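Local structure of Ice-binding protein (Leucosporidium, 3UYU) at residues A[202-207]-A[219-224]; A[20-25]-A[213-218]; A[126-131]-A[156-161]. The protein binds to the surface of ice crystals and inhibits their growth, conferring freeze tolerance with low thermal hysteresis activity. The protein carries 2 engineered substitutions. All coordinates share one frame; numbering follows the deposited sequence.

Interaction 1: residues A[202-207]-A[219-224]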
ATOM      1  N   SER A 202      24.351  -9.451 -12.561  1.00 10.70           N
ATOM      2  CA  SER A 202      23.017 -10.063 -12.401  1.00 11.08           C
ATOM      3  C   SER A 202      22.604 -10.021 -10.951  1.00 10.78           C
ATOM      4  O   SER A 202      23.432  -9.956 -10.044  1.00 13.48           O
ATOM      5  CB  SER A 202      23.034 -11.510 -12.924  1.00 13.01           C
ATOM      6  OG  SER A 202      23.982 -12.292 -12.216  1.00 12.71           O
ATOM      7  N   LEU A 203      21.282 -10.017 -10.750  1.00 10.82           N
ATOM      8  CA  LEU A 203      20.692  -9.868  -9.418  1.00  9.73           C
ATOM      9  C   LEU A 203      19.400 -10.633  -9.414  1.00 10.25           C
ATOM     10  O   LEU A 203      18.525 -10.430 -10.271  1.00  9.00           O
ATOM     11  CB  LEU A 203      20.404  -8.373  -9.120  1.00 10.50           C
ATOM     12  CG  LEU A 203      19.993  -7.998  -7.674  1.00 10.07           C
ATOM     13  CD1 LEU A 203      20.611  -6.668  -7.234  1.00 11.90           C
ATOM     14  CD2 LEU A 203      18.464  -7.974  -7.544  1.00 14.16           C
ATOM     15  N   ASN A 204      19.298 -11.556  -8.442  1.00  7.96           N
ATOM     16  CA  ASN A 204      18.025 -12.190  -8.207  1.00  8.13           C
ATOM     17  C   ASN A 204      17.464 -11.612  -6.917  1.00  8.72           C
ATOM     18  O   ASN A 204      18.044 -11.748  -5.846  1.00  9.24           O
ATOM     19  CB  ASN A 204      18.139 -13.728  -8.040  1.00 10.83           C
ATOM     20  CG  ASN A 204      18.662 -14.444  -9.291  1.00  9.71           C
ATOM     21  OD1 ASN A 204      18.461 -14.043 -10.434  1.00 10.15           O
ATOM     22  ND2 ASN A 204      19.267 -15.591  -9.038  1.00  9.00           N
ATOM     23  N   GLY A 205      16.324 -10.953  -7.081  1.00  8.89           N
ATOM     24  CA  GLY A 205      15.842 -10.055  -5.960  1.00  8.99           C
ATOM     25  C   GLY A 205      15.109  -8.886  -6.590  1.00  9.38           C
ATOM     26  O   GLY A 205      14.391  -9.032  -7.589  1.00  9.49           O
ATOM     27  N   ARG A 206      15.257  -7.701  -5.950  1.00 10.38           N
ATOM     28  CA  ARG A 206      14.713  -6.461  -6.432  1.00  9.18           C
ATOM     29  C   ARG A 206      15.639  -5.299  -6.062  1.00  8.43           C
ATOM     30  O   ARG A 206      16.432  -5.405  -5.123  1.00  8.83           O
ATOM     31  CB  ARG A 206      13.386  -6.155  -5.703  1.00 11.93           C
ATOM     32  CG  ARG A 206      12.419  -7.228  -5.689  1.00 16.83           C
ATOM     33  CD  ARG A 206      11.373  -6.640  -4.642  1.00 15.41           C
ATOM     34  NE  ARG A 206      10.689  -7.820  -4.333  1.00 16.37           N
ATOM     35  CZ  ARG A 206       9.855  -8.390  -5.173  1.00 15.14           C
ATOM     36  NH1 ARG A 206       9.591  -7.834  -6.388  1.00 13.75           N
ATOM     37  NH2 ARG A 206       9.259  -9.517  -4.853  1.00 22.76           N
ATOM     38  N   VAL A 207      15.484  -4.193  -6.812  1.00  8.58           N
ATOM     39  CA  VAL A 207      16.233  -2.962  -6.594  1.00 10.16           C
ATOM     40  C   VAL A 207      15.249  -1.805  -6.319  1.00  9.70           C
ATOM     41  O   VAL A 207      14.460  -1.474  -7.173  1.00 11.13           O
ATOM     42  CB  VAL A 207      17.147  -2.622  -7.784  1.00 10.61           C
ATOM     43  CG1 VAL A 207      17.963  -1.358  -7.509  1.00 13.53           C
ATOM     44  CG2 VAL A 207      18.110  -3.823  -8.054  1.00 12.73           C
ATOM     45  N   THR A 219      21.218  -7.949 -15.638  1.00 11.76           N
ATOM     46  CA  THR A 219      20.087  -8.842 -15.476  1.00 11.61           C
ATOM     47  C   THR A 219      19.520  -8.688 -14.068  1.00 10.80           C
ATOM     48  O   THR A 219      20.290  -8.654 -13.094  1.00 11.78           O
ATOM     49  CB  THR A 219      20.603 -10.254 -15.645  1.00 12.01           C
ATOM     50  OG1 THR A 219      20.960 -10.408 -17.051  1.00 16.27           O
ATOM     51  CG2 THR A 219      19.603 -11.287 -15.231  1.00 13.82           C
ATOM     52  N   VAL A 220      18.185  -8.555 -14.007  1.00 10.70           N
ATOM     53  CA  VAL A 220      17.473  -8.567 -12.714  1.00 10.02           C
ATOM     54  C   VAL A 220      16.312  -9.529 -12.812  1.00 10.99           C
ATOM     55  O   VAL A 220      15.448  -9.333 -13.661  1.00 10.64           O
ATOM     56  CB  VAL A 220      16.913  -7.150 -12.342  1.00 10.78           C
ATOM     57  CG1 VAL A 220      16.117  -7.286 -10.996  1.00 11.14           C
ATOM     58  CG2 VAL A 220      18.059  -6.186 -12.181  1.00 12.37           C
ATOM     59  N   ASN A 221      16.318 -10.605 -11.992  1.00  9.12           N
ATOM     60  CA  ASN A 221      15.192 -11.549 -11.984  1.00 10.41           C
ATOM     61  C   ASN A 221      14.493 -11.431 -10.663  1.00  9.60           C
ATOM     62  O   ASN A 221      15.044 -11.776  -9.621  1.00  9.54           O
ATOM     63  CB  ASN A 221      15.695 -13.022 -12.189  1.00  8.91           C
ATOM     64  CG  ASN A 221      16.362 -13.218 -13.535  1.00  9.96           C
ATOM     65  OD1 ASN A 221      17.344 -14.022 -13.636  1.00 12.38           O
ATOM     66  ND2 ASN A 221      15.886 -12.557 -14.557  1.00  6.62           N
ATOM     67  N   SER A 222      13.230 -10.918 -10.723  1.00  9.70           N
ATOM     68  CA  SER A 222      12.423 -10.731  -9.475  1.00 10.01           C
ATOM     69  C   SER A 222      11.431 -11.892  -9.370  1.00 12.55           C
ATOM     70  O   SER A 222      11.103 -12.517 -10.363  1.00 12.54           O
ATOM     71  CB  SER A 222      11.758  -9.311  -9.488  1.00  9.97           C
ATOM     72  OG  SER A 222      10.699  -9.324 -10.447  1.00 10.81           O
ATOM     73  N   PRO A 223      10.964 -12.208  -8.152  1.00 14.09           N
ATOM     74  CA  PRO A 223       9.895 -13.216  -7.915  1.00 16.09           C
ATOM     75  C   PRO A 223       8.583 -12.931  -8.694  1.00 16.92           C
ATOM     76  O   PRO A 223       8.163 -11.775  -8.935  1.00 17.35           O
ATOM     77  CB  PRO A 223       9.654 -13.068  -6.404  1.00 17.96           C
ATOM     78  CG  PRO A 223      10.985 -12.620  -5.873  1.00 14.58           C
ATOM     79  CD  PRO A 223      11.418 -11.570  -6.916  1.00 15.18           C
ATOM     80  N   PHE A 224       7.973 -14.023  -9.130  1.00 18.10           N
ATOM     81  CA  PHE A 224       6.628 -14.072  -9.719  1.00 18.03           C
ATOM     82  C   PHE A 224       5.606 -13.375  -8.828  1.00 17.49           C
ATOM     83  O   PHE A 224       5.644 -13.505  -7.607  1.00 19.72           O
ATOM     84  CB  PHE A 224       6.265 -15.572  -9.852  1.00 18.03           C
ATOM     85  CG  PHE A 224       4.860 -15.830 -10.349  1.00 22.04           C
ATOM     86  CD1 PHE A 224       4.520 -15.624 -11.694  1.00 23.92           C
ATOM     87  CD2 PHE A 224       3.878 -16.303  -9.464  1.00 23.64           C
ATOM     88  CE1 PHE A 224       3.165 -15.864 -12.154  1.00 22.60           C
ATOM     89  CE2 PHE A 224       2.570 -16.533  -9.902  1.00 24.46           C
ATOM     90  CZ  PHE A 224       2.210 -16.313 -11.243  1.00 22.27           C
TER
HETATM   91  O   HOH W   1       8.348  -8.401  -9.325  1.00 20.39           O
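Asn204 and Asn221 hold their side chains alongside each other and point them the same way, with amide planes 22° apart. In both, CG lies beside the backbone N (chi1 -63°). Asn204 OD1 is 3.4 Å from Asn221 CB and also near Asn221 OD1, an acceptor like itself, so no hydrogen bond joins the two amides; Asn204 ND2 turns instead to Glu186. On the same face Ser202 CB meets Thr219 CB at 3.9 Å, whereas Leu203 and Val220 point to the interior face, their CD2 and CG1 4.2 Å apart. Beneath these pairs the strands run parallel, joined by Asn221 N to Leu203 O (2.8 Å), Gly205 N to Asn221 O (3.0 Å) and a weak bond from Leu203 N to Thr219 O.

Beyond the corner at Gly205, whose backbone angles call for glycine, Arg206 extends from CG to NE. Pro223 CD sits 3.5 Å above one guanidinium face, offset toward its rim. A water in the guanidinium plane accepts from Arg206 NH1 and donates to Ser222 OG at 2.8 Å; NH1 also bonds Phe14 O, and Ser222 OG bonds Leu31 O. An alanine in place of Arg206 would probably uncover Pro223 and leave Phe14 O without this donor. Parallel pairs in register fit the right-handed beta-helix; the chemistry implies that backbone bonds, not paired amides, join its turns, with Arg206 packed over Pro223 where 219-224 leaves the strand.

Interaction 2: residues A[20-25]-A[213-218]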
ATOM      1  N   ALA A  20      13.914   8.782  -9.111  1.00 13.93           N
ATOM      2  CA  ALA A  20      14.493   9.806  -9.983  1.00 16.07           C
ATOM      3  C   ALA A  20      14.705   9.367 -11.418  1.00 16.17           C
ATOM      4  O   ALA A  20      14.709  10.168 -12.321  1.00 18.79           O
ATOM      5  CB  ALA A  20      15.829  10.274  -9.420  1.00 17.01           C
ATOM      6  N   GLY A  21      14.885   8.063 -11.620  1.00 15.37           N
ATOM      7  CA  GLY A  21      15.109   7.537 -12.967  1.00 14.44           C
ATOM      8  C   GLY A  21      15.703   6.143 -13.012  1.00 11.67           C
ATOM      9  O   GLY A  21      16.200   5.652 -11.986  1.00 11.68           O
ATOM     10  N   ILE A  22      15.593   5.542 -14.195  1.00 12.58           N
ATOM     11  CA  ILE A  22      16.267   4.238 -14.449  1.00 12.60           C
ATOM     12  C   ILE A  22      16.891   4.348 -15.805  1.00 13.55           C
ATOM     13  O   ILE A  22      16.198   4.727 -16.754  1.00 14.65           O
ATOM     14  CB  ILE A  22      15.275   3.082 -14.405  1.00 12.87           C
ATOM     15  CG1 ILE A  22      14.577   2.981 -13.013  1.00 11.60           C
ATOM     16  CG2 ILE A  22      15.987   1.644 -14.724  1.00 12.35           C
ATOM     17  CD1 ILE A  22      13.307   2.067 -13.100  1.00 11.81           C
ATOM     18  N   SER A  23      18.195   4.008 -15.938  1.00 12.34           N
ATOM     19  CA  SER A  23      18.828   4.037 -17.278  1.00 15.01           C
ATOM     20  C   SER A  23      19.348   2.643 -17.622  1.00 14.29           C
ATOM     21  O   SER A  23      19.603   1.869 -16.689  1.00 12.97           O
ATOM     22  CB  SER A  23      20.049   4.972 -17.275  1.00 13.03           C
ATOM     23  OG  SER A  23      21.004   4.650 -16.266  1.00 14.98           O
ATOM     24  N   SER A  24      19.485   2.335 -18.910  1.00 13.09           N
ATOM     25  CA  SER A  24      20.099   1.080 -19.286  1.00 14.75           C
ATOM     26  C   SER A  24      21.068   1.353 -20.433  1.00 14.56           C
ATOM     27  O   SER A  24      20.684   2.010 -21.449  1.00 15.98           O
ATOM     28  CB  SER A  24      19.005   0.146 -19.796  1.00 13.50           C
ATOM     29  OG  SER A  24      19.612  -1.092 -20.252  1.00 14.27           O
ATOM     30  N   VAL A  25      22.286   0.831 -20.269  1.00 15.31           N
ATOM     31  CA  VAL A  25      23.073   0.563 -21.473  1.00 16.75           C
ATOM     32  C   VAL A  25      22.667  -0.848 -22.066  1.00 15.53           C
ATOM     33  O   VAL A  25      22.838  -1.865 -21.387  1.00 14.29           O
ATOM     34  CB  VAL A  25      24.582   0.854 -21.325  1.00 18.53           C
ATOM     35  CG1 VAL A  25      25.064   1.714 -20.156  1.00 18.73           C
ATOM     36  CG2 VAL A  25      25.469   0.140 -22.286  1.00 18.46           C
ATOM     37  N   VAL A 213      18.589   4.430 -10.622  1.00 12.44           N
ATOM     38  CA  VAL A 213      19.182   3.079 -10.896  1.00 12.28           C
ATOM     39  C   VAL A 213      19.789   3.072 -12.286  1.00 12.67           C
ATOM     40  O   VAL A 213      19.127   3.436 -13.265  1.00 13.17           O
ATOM     41  CB  VAL A 213      18.110   1.958 -10.760  1.00 11.96           C
ATOM     42  CG1 VAL A 213      18.700   0.563 -11.200  1.00 13.19           C
ATOM     43  CG2 VAL A 213      17.573   1.940  -9.346  1.00 11.62           C
ATOM     44  N   ALA A 214      21.087   2.732 -12.371  1.00 12.90           N
ATOM     45  CA  ALA A 214      21.710   2.593 -13.659  1.00 13.79           C
ATOM     46  C   ALA A 214      22.063   1.125 -13.941  1.00 12.80           C
ATOM     47  O   ALA A 214      22.749   0.476 -13.107  1.00 14.53           O
ATOM     48  CB  ALA A 214      22.966   3.464 -13.719  1.00 14.69           C
ATOM     49  N   LEU A 215      21.588   0.629 -15.079  1.00 12.69           N
ATOM     50  CA  LEU A 215      21.841  -0.768 -15.503  1.00 13.39           C
ATOM     51  C   LEU A 215      22.865  -0.708 -16.648  1.00 14.74           C
ATOM     52  O   LEU A 215      22.693   0.080 -17.579  1.00 15.19           O
ATOM     53  CB  LEU A 215      20.598  -1.389 -16.041  1.00 14.24           C
ATOM     54  CG  LEU A 215      19.489  -1.377 -14.966  1.00 14.20           C
ATOM     55  CD1 LEU A 215      18.340  -1.923 -15.674  1.00 13.37           C
ATOM     56  CD2 LEU A 215      19.847  -2.149 -13.626  1.00 16.92           C
ATOM     57  N   GLN A 216      23.873  -1.559 -16.590  1.00 13.08           N
ATOM     58  CA  GLN A 216      24.859  -1.694 -17.705  1.00 13.08           C
ATOM     59  C   GLN A 216      24.804  -3.163 -18.191  1.00 11.63           C
ATOM     60  O   GLN A 216      25.404  -4.065 -17.557  1.00 14.00           O
ATOM     61  CB  GLN A 216      26.231  -1.309 -17.177  1.00 13.34           C
ATOM     62  CG  GLN A 216      26.415   0.129 -16.819  1.00 16.01           C
ATOM     63  CD  GLN A 216      27.737   0.451 -16.122  1.00 17.29           C
ATOM     64  OE1 GLN A 216      28.675  -0.385 -16.010  1.00 20.69           O
ATOM     65  NE2 GLN A 216      27.833   1.688 -15.616  1.00 18.29           N
ATOM     66  N   LYS A 217      24.036  -3.408 -19.246  1.00 11.08           N
ATOM     67  CA  LYS A 217      23.892  -4.779 -19.811  1.00 11.83           C
ATOM     68  C   LYS A 217      23.608  -5.763 -18.656  1.00 14.12           C
ATOM     69  O   LYS A 217      24.255  -6.825 -18.479  1.00 13.36           O
ATOM     70  CB  LYS A 217      25.178  -5.206 -20.572  1.00 13.98           C
ATOM     71  CG  LYS A 217      25.435  -4.309 -21.707  1.00 15.38           C
ATOM     72  CD  LYS A 217      26.528  -4.873 -22.630  1.00 18.31           C
ATOM     73  CE  LYS A 217      26.917  -3.894 -23.707  1.00 21.31           C
ATOM     74  NZ  LYS A 217      25.988  -4.128 -24.804  1.00 23.27           N
ATOM     75  N   ALA A 218      22.608  -5.418 -17.837  1.00 13.00           N
ATOM     76  CA  ALA A 218      22.485  -6.091 -16.516  1.00 12.77           C
ATOM     77  C   ALA A 218      21.200  -6.899 -16.458  1.00 12.25           C
ATOM     78  O   ALA A 218      20.205  -6.587 -17.150  1.00 11.59           O
ATOM     79  CB  ALA A 218      22.476  -5.087 -15.398  1.00 14.41           C
TER
HETATM   80  O   HOH W   2      22.971   2.934 -17.533  1.00 16.67           O
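Ser23 bonds through its backbone to both Val213 and Leu215: Ser23 N reaches Val213 O at 2.9 Å, and Leu215 N returns to Ser23 O at 2.8 Å. They are two of five backbone hydrogen bonds between 20-25 and 213-218, alternating in donor from one strand to the other. Val213 N to Gly21 O and Val25 N to Leu215 O continue the pattern, which ends with Lys217 N on Val25 O at 146°. A water also bridges the strands: it donates to Leu215 O and lies 2.9 Å from Ser23 OG.

This regular parallel pairing, with strand directions 11° apart, belongs to one face of the right-handed beta-helix. Here the early strand 21-25 lies between 44-45 and the late strand 212-216, so distant parts of the sequence become neighbours. Ala214 is an inferred ice-binding site, and Ser23 on the same face approaches a second, Thr45.

With chi1 at 55°, Ser23 OG lies between its backbone N and carbonyl carbon, and touches Ala214 CB at 3.4 Å. Farther along that face the Val25 and Gln216 side chains cross, Val25 CG1 lying 3.9 Å from Gln216 CG. The reverse face is largely apolar: Ile22 CG1 packs on Val213 CB, and its CG2 comes to 4.4 Å from Leu215 CD1, with Ile16 covering all three side chains. Ser24 is the polar exception, its OG bonded to Ser28 OG and Gln62 NE2. At the exposed end, Lys217 CG lies 3.6 Å from Val25 O, while its NZ bonds Pro26 O.

Interaction 3: residues A[126-131]-A[156-161]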
ATOM      1  N   VAL A 126      30.589  -0.768   3.162  1.00 16.08           N
ATOM      2  CA  VAL A 126      30.879  -2.219   3.121  1.00 17.16           C
ATOM      3  C   VAL A 126      31.386  -2.590   1.706  1.00 16.68           C
ATOM      4  O   VAL A 126      30.821  -2.191   0.684  1.00 16.41           O
ATOM      5  CB  VAL A 126      29.630  -3.050   3.610  1.00 15.50           C
ATOM      6  CG1 VAL A 126      29.826  -4.595   3.363  1.00 14.63           C
ATOM      7  CG2 VAL A 126      29.321  -2.813   5.053  1.00 20.99           C
ATOM      8  N   SER A 127      32.453  -3.407   1.641  1.00 17.59           N
ATOM      9  CA  SER A 127      32.955  -3.911   0.355  1.00 16.43           C
ATOM     10  C   SER A 127      32.980  -5.441   0.420  1.00 16.33           C
ATOM     11  O   SER A 127      33.123  -6.003   1.493  1.00 17.81           O
ATOM     12  CB  SER A 127      34.369  -3.390   0.007  1.00 18.03           C
ATOM     13  OG  SER A 127      35.315  -3.871   0.942  1.00 24.12           O
ATOM     14  N   VAL A 128      32.808  -6.056  -0.744  1.00 15.32           N
ATOM     15  CA  VAL A 128      32.699  -7.509  -0.849  1.00 15.16           C
ATOM     16  C   VAL A 128      33.712  -7.886  -1.963  1.00 15.50           C
ATOM     17  O   VAL A 128      33.395  -7.898  -3.142  1.00 16.41           O
ATOM     18  CB  VAL A 128      31.238  -7.959  -1.141  1.00 13.73           C
ATOM     19  CG1 VAL A 128      31.140  -9.441  -1.032  1.00 12.77           C
ATOM     20  CG2 VAL A 128      30.197  -7.238  -0.199  1.00 14.31           C
ATOM     21  N   PRO A 129      34.989  -8.136  -1.571  1.00 16.40           N
ATOM     22  CA  PRO A 129      36.036  -8.409  -2.563  1.00 17.44           C
ATOM     23  C   PRO A 129      36.044  -9.837  -3.146  1.00 16.27           C
ATOM     24  O   PRO A 129      36.751 -10.109  -4.116  1.00 17.17           O
ATOM     25  CB  PRO A 129      37.322  -8.151  -1.781  1.00 16.52           C
ATOM     26  CG  PRO A 129      36.948  -8.477  -0.334  1.00 15.83           C
ATOM     27  CD  PRO A 129      35.497  -8.021  -0.183  1.00 15.85           C
ATOM     28  N   THR A 130      35.269 -10.746  -2.538  1.00 15.70           N
ATOM     29  CA  THR A 130      35.230 -12.167  -2.914  1.00 18.23           C
ATOM     30  C   THR A 130      33.779 -12.649  -2.936  1.00 18.06           C
ATOM     31  O   THR A 130      32.822 -11.908  -2.615  1.00 19.51           O
ATOM     32  CB  THR A 130      35.971 -13.070  -1.921  1.00 17.51           C
ATOM     33  OG1 THR A 130      35.255 -13.077  -0.679  1.00 19.15           O
ATOM     34  CG2 THR A 130      37.424 -12.559  -1.687  1.00 20.88           C
ATOM     35  N   ASP A 131      33.580 -13.906  -3.315  1.00 18.00           N
ATOM     36  CA  ASP A 131      32.261 -14.496  -3.142  1.00 16.15           C
ATOM     37  C   ASP A 131      31.775 -14.434  -1.706  1.00 16.87           C
ATOM     38  O   ASP A 131      32.582 -14.396  -0.770  1.00 18.95           O
ATOM     39  CB  ASP A 131      32.302 -16.002  -3.577  1.00 19.29           C
ATOM     40  CG  ASP A 131      32.568 -16.175  -5.067  1.00 19.40           C
ATOM     41  OD1 ASP A 131      32.559 -15.227  -5.885  1.00 19.35           O
ATOM     42  OD2 ASP A 131      32.877 -17.329  -5.469  1.00 28.05           O
ATOM     43  N   VAL A 156      32.373 -11.159  -8.388  1.00 16.78           N
ATOM     44  CA  VAL A 156      32.114 -11.893  -7.126  1.00 16.71           C
ATOM     45  C   VAL A 156      30.667 -12.409  -7.256  1.00 16.63           C
ATOM     46  O   VAL A 156      29.849 -11.799  -7.954  1.00 16.26           O
ATOM     47  CB  VAL A 156      32.226 -11.011  -5.834  1.00 16.73           C
ATOM     48  CG1 VAL A 156      33.685 -10.474  -5.540  1.00 17.37           C
ATOM     49  CG2 VAL A 156      31.200  -9.890  -5.835  1.00 18.78           C
ATOM     50  N   ALA A 157      30.361 -13.477  -6.523  1.00 14.69           N
ATOM     51  CA  ALA A 157      29.010 -14.018  -6.545  1.00 15.55           C
ATOM     52  C   ALA A 157      28.464 -14.305  -5.175  1.00 13.93           C
ATOM     53  O   ALA A 157      29.169 -14.814  -4.281  1.00 13.66           O
ATOM     54  CB  ALA A 157      28.980 -15.278  -7.419  1.00 16.59           C
ATOM     55  N   PHE A 158      27.200 -13.934  -4.939  1.00 13.93           N
ATOM     56  CA  PHE A 158      26.466 -14.350  -3.735  1.00 13.21           C
ATOM     57  C   PHE A 158      25.930 -15.765  -3.928  1.00 14.20           C
ATOM     58  O   PHE A 158      25.348 -16.063  -4.965  1.00 17.03           O
ATOM     59  CB  PHE A 158      25.260 -13.418  -3.411  1.00 12.84           C
ATOM     60  CG  PHE A 158      25.645 -12.033  -2.868  1.00 13.63           C
ATOM     61  CD1 PHE A 158      26.944 -11.486  -3.010  1.00 13.84           C
ATOM     62  CD2 PHE A 158      24.644 -11.277  -2.281  1.00 17.28           C
ATOM     63  CE1 PHE A 158      27.205 -10.133  -2.538  1.00 16.68           C
ATOM     64  CE2 PHE A 158      24.861  -9.944  -1.857  1.00 16.49           C
ATOM     65  CZ  PHE A 158      26.160  -9.400  -1.928  1.00 12.97           C
ATOM     66  N   THR A 159      26.191 -16.636  -2.937  1.00 14.38           N
ATOM     67  CA  THR A 159      25.754 -18.045  -3.009  1.00 15.50           C
ATOM     68  C   THR A 159      24.813 -18.311  -1.859  1.00 15.26           C
ATOM     69  O   THR A 159      24.992 -17.794  -0.739  1.00 14.92           O
ATOM     70  CB  THR A 159      27.042 -18.988  -2.999  1.00 16.51           C
ATOM     71  OG1 THR A 159      27.563 -19.043  -1.717  1.00 26.92           O
ATOM     72  CG2 THR A 159      28.039 -18.518  -3.906  1.00 19.27           C
ATOM     73  N   LEU A 160      23.796 -19.130  -2.123  1.00 14.37           N
ATOM     74  CA  LEU A 160      22.844 -19.503  -1.088  1.00 14.26           C
ATOM     75  C   LEU A 160      23.221 -20.938  -0.638  1.00 15.87           C
ATOM     76  O   LEU A 160      23.587 -21.851  -1.475  1.00 17.05           O
ATOM     77  CB  LEU A 160      21.397 -19.482  -1.637  1.00 12.73           C
ATOM     78  CG  LEU A 160      20.939 -18.121  -2.132  1.00 14.91           C
ATOM     79  CD1 LEU A 160      19.500 -18.223  -2.746  1.00 15.72           C
ATOM     80  CD2 LEU A 160      21.131 -17.054  -1.060  1.00 16.82           C
ATOM     81  N   ALA A 161      23.163 -21.130   0.677  1.00 12.33           N
ATOM     82  CA  ALA A 161      23.362 -22.497   1.211  1.00 13.02           C
ATOM     83  C   ALA A 161      22.436 -22.783   2.341  1.00 11.71           C
ATOM     84  O   ALA A 161      21.936 -21.861   2.961  1.00 13.64           O
ATOM     85  CB  ALA A 161      24.813 -22.616   1.677  1.00 12.44           C
TER
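Val156 wedges its side chain against the turn 128-130, and this is the closely packed part of the contact. Its CG1 lies beside the backbone N (chi1 -66°) and faces three carbonyls: Val128 O at 3.5 Å, Pro129 O at 3.4 Å and Thr130 O at 3.4 Å. Deeper in, Val128 CG1 approaches Phe158 CE1 obliquely at 4.3 Å; Phe158 then meets the rings of Phe134 and Phe185, placing this end in the apolar interior of the beta-helix.

Toward solvent the contact thins to Asp131, an exposed residue whose carboxylate reaches across to the backbone. Ala157 N donates to Asp131 OD1 over 2.9 Å with an N-H...O angle of 146°, approaching from 42° out of the carboxylate plane. Asp131 CA makes a strongly bent CA-H...O contact with Ala157 O at 3.3 Å. On the turn itself, Thr130 OG1 donates to Asp131 O and is further bonded to Asp112 N.

The contact therefore joins corners of two turns of the solenoid by one side-chain-to-backbone hydrogen bond. Thr130 O is buried against Val156 CB and CG1 and has no hydrogen-bond partner in the model, which is consistent with a fit set largely by packing, with one hydrogen bond at its solvent side.

In the fold
From the N terminus, the chain first passes strand 21-25, which waits for its partner until 213-218; interaction 2 thus closes a loop of 187 residues that includes helix 76-96. Within that loop lies interaction 3, joining the 126-131 turn to 156-161 across 24 residues, and it closes before interaction 1 opens at 202. Interactions 1 and 2 cross, since 213-218 falls between 202-207 and 219-224; they touch where Val207 CG1 packs on Val213 CG2 at 3.8 Å. Strands 21-25 and 126-128 belong to one seven-stranded parallel face, with 126-128 at its edge, while 158-161 joins a small sheet with 113-115 and 132-135. Interaction 1 pairs strands 202-209 and 219-221 on a different face.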